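Local coordinates for protein alpha-L-arabinofuranosidase B (PDB 6SXT) that hydrolyses terminal non-reducing alpha-L-arabinofuranosyl residues from arabinoxylan, arabinan and arabinogalactan side chains, as a retaining GH54 enzyme, at residues 190-195 with 214-219; 237-242 with 257-262. All blocks are in the same frame, centred on the assembly; numbering follows the deposited sequence.

Contact 1 of 2, residues 190-195 with 214-219; sequences WGYGAG and EGYNSG. With EDO (1,2-ethanediol), chain P.
G215 meets the other loop first, its CA only 3.2 Å from W190 O in a nearly straight CA-H...O contact. Its carbonyl then accepts from Y192 N at 3.2 Å; the donor stands well above the carbonyl plane, 65° out of it, while G191 CA also leans on the same oxygen. Next comes Y216, which shares the side-chain contact with Y192. Its CG stands anti to the backbone N (chi1 -179°), beside the carbonyl carbon; farther out, Y192 CE1 rests 3.5 Å from Y216 CD1. The two rings are inclined by 41°, and the side chains cross at about a right angle. G215 C and Y216 N lie over one face of the Y192 ring, toward its rim, and G193 O lies in the plane of the Y216 ring at its edge, 3.6 Å from CE1. N217 N donates to Y192 O at 3.2 Å, an oxygen that S210 OG also grips, and N217 ND2 turns back to S210 and D213 O. N217 O in turn faces G193 CA, and S218 O ends the contact 3.9 Å from A194 CB. An ethanediol, probably from the crystallisation liquor, accepts a weak bond from G219 N. The whole is a single beta bridge, Y192 with Y216, joining two loops that run nearly parallel at the margin of the active site, where W190 touches the bound inhibitor-derived ligand.

Contact 2 of 2, residues 237-242 with 257-262; sequences DKWAIR and GARPDY
W239 and G257 form an antiparallel hydrogen-bonded pair: W239 N donates to G257 O at 2.9 Å, in the carbonyl plane, and G257 N returns a bond to W239 O at 3.0 Å. Beyond the pair the 257-262 backbone turns off the strand. W239 CG stands between the backbone N and the carbonyl carbon (chi1 63°). NE1 reaches A258 O at 2.9 Å, a weak bond bent at the hydrogen to 130°, with the oxygen near the ring plane. P260 CD closes on the same nitrogen at 3.6 Å, the proline and indole crossing at about a right angle. At the other end D237 OD1 takes R259 N at 3.0 Å, on its anti side and tilted out of the carboxylate plane. D237 O accepts a nearly straight CA-H...O contact from A258.

The R259 side chain runs past D237 in the opposite direction, the charged groups not in contact. It bends at chi2, and its guanidinium lies nearly parallel to the W239 ring, planes 13° apart. W239 CB sits 3.9 Å above one guanidinium face; K238 O lies over the same face, near NH2, without bonding to it. One water links D237 N to R259 NE, accepting from both. A second lies 2.7 Å from both D237 OD1 and R259 O and can donate to them, though not necessarily to both at once.

The guanidinium is fixed from outside, by a salt bridge from NH1 to E180 and a bond from NH2 to G235 O. W239 also meets the ring of Y255 and packs on V202 and M204, while P260 joins it on F209. The pairing lies where strand 238-245 begins and strand 250-257 ends, the open end of that hairpin, with strands 199-203 and 208-209 against W239.

Overall arrangement
Contact 1 closes before contact 2 opens along the chain, and their centres lie 14 Å apart on the same side of the chain's centre. They touch directly: E214 N of the first lies 2.9 Å from Y262 OH of the second, a probable hydrogen bond. Contact 1 joins two loops flanking strands 199-203 and 208-209 of a four-stranded sheet, whereas contact 2 joins the start of strand 238-245 to the end of strand 250-257 and the loop that follows, in the large antiparallel sheet. Contact 1 reaches the catalytic pocket through W190; contact 2 stands back from it, the P260 side chain about 7 Å from that of substrate-binding N207. E214 links the two, its OE2 also bonding to N207.

Contact 1 of 2, residues 190-195 with 214-219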
ATOM      1  N   TRP A 190      15.760  -9.225  12.486  1.00 23.75           N
ATOM      2  CA  TRP A 190      17.018  -9.660  11.869  1.00 24.46           C
ATOM      3  C   TRP A 190      17.956  -8.458  11.763  1.00 28.70           C
ATOM      4  O   TRP A 190      18.628  -8.082  12.734  1.00 31.16           O
ATOM      5  CB  TRP A 190      16.677 -10.333  10.525  1.00 23.65           C
ATOM      6  CG  TRP A 190      15.721 -11.485  10.612  1.00 23.86           C
ATOM      7  CD1 TRP A 190      16.037 -12.798  10.884  1.00 26.96           C
ATOM      8  CD2 TRP A 190      14.305 -11.468  10.359  1.00 23.75           C
ATOM      9  NE1 TRP A 190      14.902 -13.562  10.851  1.00 25.89           N
ATOM     10  CE2 TRP A 190      13.815 -12.777  10.557  1.00 26.78           C
ATOM     11  CE3 TRP A 190      13.369 -10.445  10.050  1.00 24.39           C
ATOM     12  CZ2 TRP A 190      12.464 -13.095  10.392  1.00 25.19           C
ATOM     13  CZ3 TRP A 190      12.043 -10.771   9.862  1.00 26.05           C
ATOM     14  CH2 TRP A 190      11.593 -12.084  10.051  1.00 29.40           C
ATOM     15  N   GLY A 191      18.004  -7.814  10.618  1.00 22.67           N
ATOM     16  CA  GLY A 191      18.894  -6.693  10.384  1.00 22.13           C
ATOM     17  C   GLY A 191      18.206  -5.381  10.697  1.00 20.58           C
ATOM     18  O   GLY A 191      16.992  -5.330  10.710  1.00 21.01           O
ATOM     19  N   TYR A 192      19.034  -4.347  10.765  1.00 21.43           N
ATOM     20  CA  TYR A 192      18.568  -2.949  10.879  1.00 23.03           C
ATOM     21  C   TYR A 192      19.763  -2.035  10.690  1.00 24.03           C
ATOM     22  O   TYR A 192      20.961  -2.457  10.601  1.00 23.90           O
ATOM     23  CB  TYR A 192      17.763  -2.747  12.165  1.00 24.15           C
ATOM     24  CG  TYR A 192      18.602  -3.028  13.396  1.00 27.63           C
ATOM     25  CD1 TYR A 192      19.402  -2.045  13.951  1.00 30.32           C
ATOM     26  CD2 TYR A 192      18.649  -4.300  13.947  1.00 32.58           C
ATOM     27  CE1 TYR A 192      20.204  -2.296  15.071  1.00 34.15           C
ATOM     28  CE2 TYR A 192      19.463  -4.573  15.056  1.00 35.94           C
ATOM     29  CZ  TYR A 192      20.232  -3.564  15.618  1.00 38.95           C
ATOM     30  OH  TYR A 192      21.069  -3.797  16.693  1.00 39.36           O
ATOM     31  N   GLY A 193      19.467  -0.763  10.428  1.00 22.34           N
ATOM     32  CA  GLY A 193      20.478   0.239  10.130  1.00 22.95           C
ATOM     33  C   GLY A 193      20.547   1.302  11.237  1.00 24.20           C
ATOM     34  O   GLY A 193      20.031   1.055  12.371  1.00 26.48           O
ATOM     35  N   ALA A 194      21.139   2.427  10.879  1.00 23.78           N
ATOM     36  CA  ALA A 194      21.304   3.617  11.752  1.00 24.78           C
ATOM     37  C   ALA A 194      19.943   4.261  12.027  1.00 29.66           C
ATOM     38  O   ALA A 194      18.996   4.222  11.175  1.00 24.19           O
ATOM     39  CB  ALA A 194      22.286   4.568  11.142  1.00 26.28           C
ATOM     40  N   GLY A 195      19.763   4.833  13.218  1.00 28.23           N
ATOM     41  CA  GLY A 195      18.552   5.592  13.567  1.00 27.21           C
ATOM     42  C   GLY A 195      17.343   4.746  13.878  1.00 26.03           C
ATOM     43  O   GLY A 195      17.495   3.596  14.305  1.00 28.62           O
ATOM     44  N   GLU A 214      25.016  -9.855  10.110  1.00 27.10           N
ATOM     45  CA  GLU A 214      23.693 -10.042  10.726  1.00 24.96           C
ATOM     46  C   GLU A 214      23.443  -8.891  11.698  1.00 32.20           C
ATOM     47  O   GLU A 214      24.463  -8.335  12.258  1.00 29.96           O
ATOM     48  CB  GLU A 214      23.470 -11.366  11.465  1.00 30.45           C
ATOM     49  CG  GLU A 214      23.158 -12.532  10.530  1.00 29.12           C
ATOM     50  CD  GLU A 214      23.016 -13.870  11.240  1.00 35.99           C
ATOM     51  OE1 GLU A 214      23.499 -13.977  12.385  1.00 36.96           O
ATOM     52  OE2 GLU A 214      22.410 -14.789  10.683  1.00 33.02           O
ATOM     53  N   GLY A 215      22.184  -8.471  11.820  1.00 25.49           N
ATOM     54  CA  GLY A 215      21.783  -7.366  12.724  1.00 30.39           C
ATOM     55  C   GLY A 215      22.218  -5.981  12.235  1.00 34.23           C
ATOM     56  O   GLY A 215      21.953  -5.618  11.094  1.00 25.93           O
ATOM     57  N   TYR A 216      22.879  -5.177  13.079  1.00 30.57           N
ATOM     58  CA  TYR A 216      23.221  -3.760  12.791  1.00 28.01           C
ATOM     59  C   TYR A 216      24.302  -3.625  11.734  1.00 31.63           C
ATOM     60  O   TYR A 216      25.362  -4.260  11.810  1.00 29.21           O
ATOM     61  CB  TYR A 216      23.646  -3.100  14.113  1.00 32.90           C
ATOM     62  CG  TYR A 216      24.015  -1.648  14.005  1.00 35.64           C
ATOM     63  CD1 TYR A 216      23.053  -0.706  13.696  1.00 36.73           C
ATOM     64  CD2 TYR A 216      25.328  -1.216  14.169  1.00 37.28           C
ATOM     65  CE1 TYR A 216      23.377   0.643  13.640  1.00 40.97           C
ATOM     66  CE2 TYR A 216      25.666   0.129  14.084  1.00 33.67           C
ATOM     67  CZ  TYR A 216      24.683   1.061  13.846  1.00 38.83           C
ATOM     68  OH  TYR A 216      25.068   2.364  13.724  1.00 41.56           O
ATOM     69  N   ASN A 217      24.100  -2.709  10.791  1.00 22.09           N
ATOM     70  CA  ASN A 217      25.120  -2.211   9.861  1.00 26.00           C
ATOM     71  C   ASN A 217      24.972  -0.697   9.831  1.00 28.42           C
ATOM     72  O   ASN A 217      23.835  -0.198   9.563  1.00 26.29           O
ATOM     73  CB  ASN A 217      25.013  -2.823   8.484  1.00 25.71           C
ATOM     74  CG  ASN A 217      25.341  -4.301   8.475  1.00 31.27           C
ATOM     75  OD1 ASN A 217      26.504  -4.631   8.145  1.00 29.25           O
ATOM     76  ND2 ASN A 217      24.315  -5.137   8.706  1.00 25.20           N
ATOM     77  N   SER A 218      26.050  -0.002  10.212  1.00 27.03           N
ATOM     78  CA  SER A 218      26.013   1.463  10.452  1.00 28.45           C
ATOM     79  C   SER A 218      25.774   2.192   9.143  1.00 28.91           C
ATOM     80  O   SER A 218      25.414   3.378   9.181  1.00 29.17           O
ATOM     81  CB  SER A 218      27.333   1.907  11.159  1.00 23.50           C
ATOM     82  OG  SER A 218      28.451   1.733  10.240  1.00 27.56           O
ATOM     83  N   GLY A 219      26.149   1.596   8.015  1.00 25.08           N
ATOM     84  CA  GLY A 219      26.153   2.316   6.752  1.00 23.50           C
ATOM     85  C   GLY A 219      24.771   2.320   6.092  1.00 21.27           C
ATOM     86  O   GLY A 219      24.726   2.856   4.974  1.00 25.01           O
TER
HETATM   87  C1  EDO P 516      27.688  -0.581   6.465  1.00 38.45           C
HETATM   88  O1  EDO P 516      27.815  -0.620   7.895  1.00 37.53           O
HETATM   89  C2  EDO P 516      27.040  -1.705   5.690  1.00 38.47           C
HETATM   90  O2  EDO P 516      25.706  -1.545   5.010  1.00 25.28           O

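Contact 2 of 2, residues 237-242 with 257-262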
ATOM      1  N   ASP A 237      28.598 -14.090  -5.088  1.00 23.63           N
ATOM      2  CA  ASP A 237      29.208 -13.569  -3.841  1.00 25.23           C
ATOM      3  C   ASP A 237      29.374 -12.058  -3.960  1.00 27.36           C
ATOM      4  O   ASP A 237      30.375 -11.481  -3.483  1.00 22.94           O
ATOM      5  CB  ASP A 237      30.584 -14.205  -3.616  1.00 28.28           C
ATOM      6  CG  ASP A 237      31.017 -14.145  -2.173  1.00 28.28           C
ATOM      7  OD1 ASP A 237      30.209 -13.865  -1.322  1.00 24.67           O
ATOM      8  OD2 ASP A 237      32.177 -14.537  -1.932  1.00 29.43           O
ATOM      9  N   LYS A 238      28.377 -11.384  -4.533  1.00 25.41           N
ATOM     10  CA  LYS A 238      28.367  -9.902  -4.450  1.00 22.28           C
ATOM     11  C   LYS A 238      26.900  -9.456  -4.396  1.00 23.08           C
ATOM     12  O   LYS A 238      26.038 -10.107  -5.032  1.00 23.08           O
ATOM     13  CB  LYS A 238      29.074  -9.166  -5.595  1.00 27.07           C
ATOM     14  CG  LYS A 238      28.635  -9.468  -7.015  1.00 28.02           C
ATOM     15  CD  LYS A 238      29.534  -8.807  -8.084  1.00 30.87           C
ATOM     16  CE  LYS A 238      28.984  -8.964  -9.491  1.00 31.03           C
ATOM     17  NZ  LYS A 238      29.938  -8.463 -10.516  1.00 34.20           N
ATOM     18  N   TRP A 239      26.628  -8.362  -3.693  1.00 21.24           N
ATOM     19  CA  TRP A 239      25.265  -7.769  -3.726  1.00 21.91           C
ATOM     20  C   TRP A 239      25.371  -6.334  -3.256  1.00 21.87           C
ATOM     21  O   TRP A 239      26.429  -5.913  -2.714  1.00 21.08           O
ATOM     22  CB  TRP A 239      24.292  -8.563  -2.868  1.00 19.81           C
ATOM     23  CG  TRP A 239      24.634  -8.577  -1.425  1.00 19.71           C
ATOM     24  CD1 TRP A 239      25.711  -9.233  -0.867  1.00 21.41           C
ATOM     25  CD2 TRP A 239      23.963  -7.922  -0.354  1.00 19.70           C
ATOM     26  NE1 TRP A 239      25.688  -9.076   0.470  1.00 21.25           N
ATOM     27  CE2 TRP A 239      24.651  -8.219   0.832  1.00 20.91           C
ATOM     28  CE3 TRP A 239      22.832  -7.088  -0.262  1.00 18.46           C
ATOM     29  CZ2 TRP A 239      24.271  -7.712   2.066  1.00 21.28           C
ATOM     30  CZ3 TRP A 239      22.467  -6.596   0.948  1.00 17.52           C
ATOM     31  CH2 TRP A 239      23.169  -6.880   2.111  1.00 23.74           C
ATOM     32  N   ALA A 240      24.304  -5.573  -3.446  1.00 17.81           N
ATOM     33  CA  ALA A 240      24.349  -4.146  -3.088  1.00 17.23           C
ATOM     34  C   ALA A 240      22.962  -3.610  -2.755  1.00 16.75           C
ATOM     35  O   ALA A 240      21.942  -4.130  -3.264  1.00 17.04           O
ATOM     36  CB  ALA A 240      24.912  -3.349  -4.213  1.00 17.80           C
ATOM     37  N   ILE A 241      22.947  -2.596  -1.910  1.00 16.10           N
ATOM     38  CA  ILE A 241      21.765  -1.771  -1.582  1.00 16.43           C
ATOM     39  C   ILE A 241      22.128  -0.363  -1.985  1.00 16.19           C
ATOM     40  O   ILE A 241      23.102   0.164  -1.461  1.00 16.23           O
ATOM     41  CB  ILE A 241      21.414  -1.777  -0.095  1.00 17.02           C
ATOM     42  CG1 ILE A 241      21.094  -3.192   0.407  1.00 17.74           C
ATOM     43  CG2 ILE A 241      20.319  -0.771   0.209  1.00 19.14           C
ATOM     44  CD1 ILE A 241      21.000  -3.282   1.894  1.00 18.76           C
ATOM     45  N   ARG A 242      21.262   0.256  -2.775  1.00 15.60           N
ATOM     46  CA  ARG A 242      21.400   1.686  -3.099  1.00 15.38           C
ATOM     47  C   ARG A 242      20.044   2.360  -2.879  1.00 17.12           C
ATOM     48  O   ARG A 242      19.013   1.698  -3.088  1.00 16.56           O
ATOM     49  CB  ARG A 242      21.865   1.838  -4.542  1.00 16.38           C
ATOM     50  CG  ARG A 242      23.164   1.124  -4.828  1.00 16.70           C
ATOM     51  CD  ARG A 242      23.683   1.340  -6.232  1.00 17.89           C
ATOM     52  NE  ARG A 242      24.234   2.684  -6.407  1.00 17.17           N
ATOM     53  CZ  ARG A 242      24.285   3.344  -7.556  1.00 17.35           C
ATOM     54  NH1 ARG A 242      23.785   2.857  -8.672  1.00 17.85           N
ATOM     55  NH2 ARG A 242      24.840   4.543  -7.556  1.00 16.97           N
ATOM     56  N   GLY A 257      29.202  -5.470  -1.810  1.00 22.52           N
ATOM     57  CA  GLY A 257      30.299  -6.388  -1.547  1.00 23.97           C
ATOM     58  C   GLY A 257      29.812  -7.769  -1.292  1.00 26.97           C
ATOM     59  O   GLY A 257      28.753  -8.147  -1.782  1.00 21.72           O
ATOM     60  N   ALA A 258      30.640  -8.544  -0.596  1.00 26.24           N
ATOM     61  CA  ALA A 258      30.425  -9.990  -0.473  1.00 25.04           C
ATOM     62  C   ALA A 258      29.109 -10.362   0.191  1.00 22.99           C
ATOM     63  O   ALA A 258      28.513  -9.653   1.047  1.00 22.82           O
ATOM     64  CB  ALA A 258      31.604 -10.562   0.292  1.00 26.41           C
ATOM     65  N   ARG A 259      28.621 -11.583  -0.112  1.00 22.42           N
ATOM     66  CA  ARG A 259      27.505 -12.130   0.645  1.00 20.88           C
ATOM     67  C   ARG A 259      27.808 -12.215   2.128  1.00 26.72           C
ATOM     68  O   ARG A 259      29.002 -12.322   2.476  1.00 24.34           O
ATOM     69  CB  ARG A 259      27.064 -13.548   0.239  1.00 23.60           C
ATOM     70  CG  ARG A 259      26.554 -13.661  -1.192  1.00 23.73           C
ATOM     71  CD  ARG A 259      25.083 -13.279  -1.337  1.00 22.08           C
ATOM     72  NE  ARG A 259      24.799 -13.164  -2.762  1.00 22.01           N
ATOM     73  CZ  ARG A 259      23.681 -12.591  -3.260  1.00 20.02           C
ATOM     74  NH1 ARG A 259      22.737 -12.142  -2.468  1.00 19.76           N
ATOM     75  NH2 ARG A 259      23.579 -12.519  -4.546  1.00 20.48           N
ATOM     76  N   PRO A 260      26.787 -12.109   2.998  1.00 23.93           N
ATOM     77  CA  PRO A 260      26.961 -12.217   4.434  1.00 25.74           C
ATOM     78  C   PRO A 260      27.638 -13.574   4.703  1.00 30.20           C
ATOM     79  O   PRO A 260      27.218 -14.546   4.102  1.00 27.09           O
ATOM     80  CB  PRO A 260      25.571 -12.175   5.022  1.00 26.77           C
ATOM     81  CG  PRO A 260      24.733 -11.421   3.969  1.00 23.54           C
ATOM     82  CD  PRO A 260      25.347 -11.858   2.683  1.00 24.67           C
ATOM     83  N   ASP A 261      28.665 -13.576   5.548  1.00 28.45           N
ATOM     84  CA  ASP A 261      29.491 -14.791   5.794  1.00 32.25           C
ATOM     85  C   ASP A 261      28.722 -15.628   6.839  1.00 31.40           C
ATOM     86  O   ASP A 261      29.177 -15.782   7.993  1.00 36.48           O
ATOM     87  CB  ASP A 261      30.936 -14.386   6.149  1.00 30.20           C
ATOM     88  CG  ASP A 261      31.824 -13.776   5.031  1.00 41.08           C
ATOM     89  OD1 ASP A 261      31.766 -14.203   3.869  1.00 41.94           O
ATOM     90  OD2 ASP A 261      32.615 -12.852   5.327  1.00 42.65           O
ATOM     91  N   TYR A 262      27.532 -16.134   6.504  1.00 29.12           N
ATOM     92  CA  TYR A 262      26.682 -17.030   7.337  1.00 28.13           C
ATOM     93  C   TYR A 262      26.201 -18.173   6.436  1.00 31.66           C
ATOM     94  O   TYR A 262      26.111 -17.983   5.221  1.00 28.67           O
ATOM     95  CB  TYR A 262      25.477 -16.340   7.957  1.00 29.79           C
ATOM     96  CG  TYR A 262      25.833 -15.129   8.780  1.00 32.47           C
ATOM     97  CD1 TYR A 262      25.977 -13.897   8.170  1.00 30.93           C
ATOM     98  CD2 TYR A 262      26.075 -15.209  10.146  1.00 31.97           C
ATOM     99  CE1 TYR A 262      26.385 -12.785   8.870  1.00 30.83           C
ATOM    100  CE2 TYR A 262      26.487 -14.103  10.868  1.00 33.99           C
ATOM    101  CZ  TYR A 262      26.625 -12.882  10.224  1.00 33.89           C
ATOM    102  OH  TYR A 262      27.005 -11.759  10.884  1.00 35.76           O
TER
HETATM  103  O   HOH W   1      26.187 -15.507  -4.044  1.00 23.46           O
HETATM  104  O   HOH W   2      30.776 -14.065   1.305  1.00 31.05           O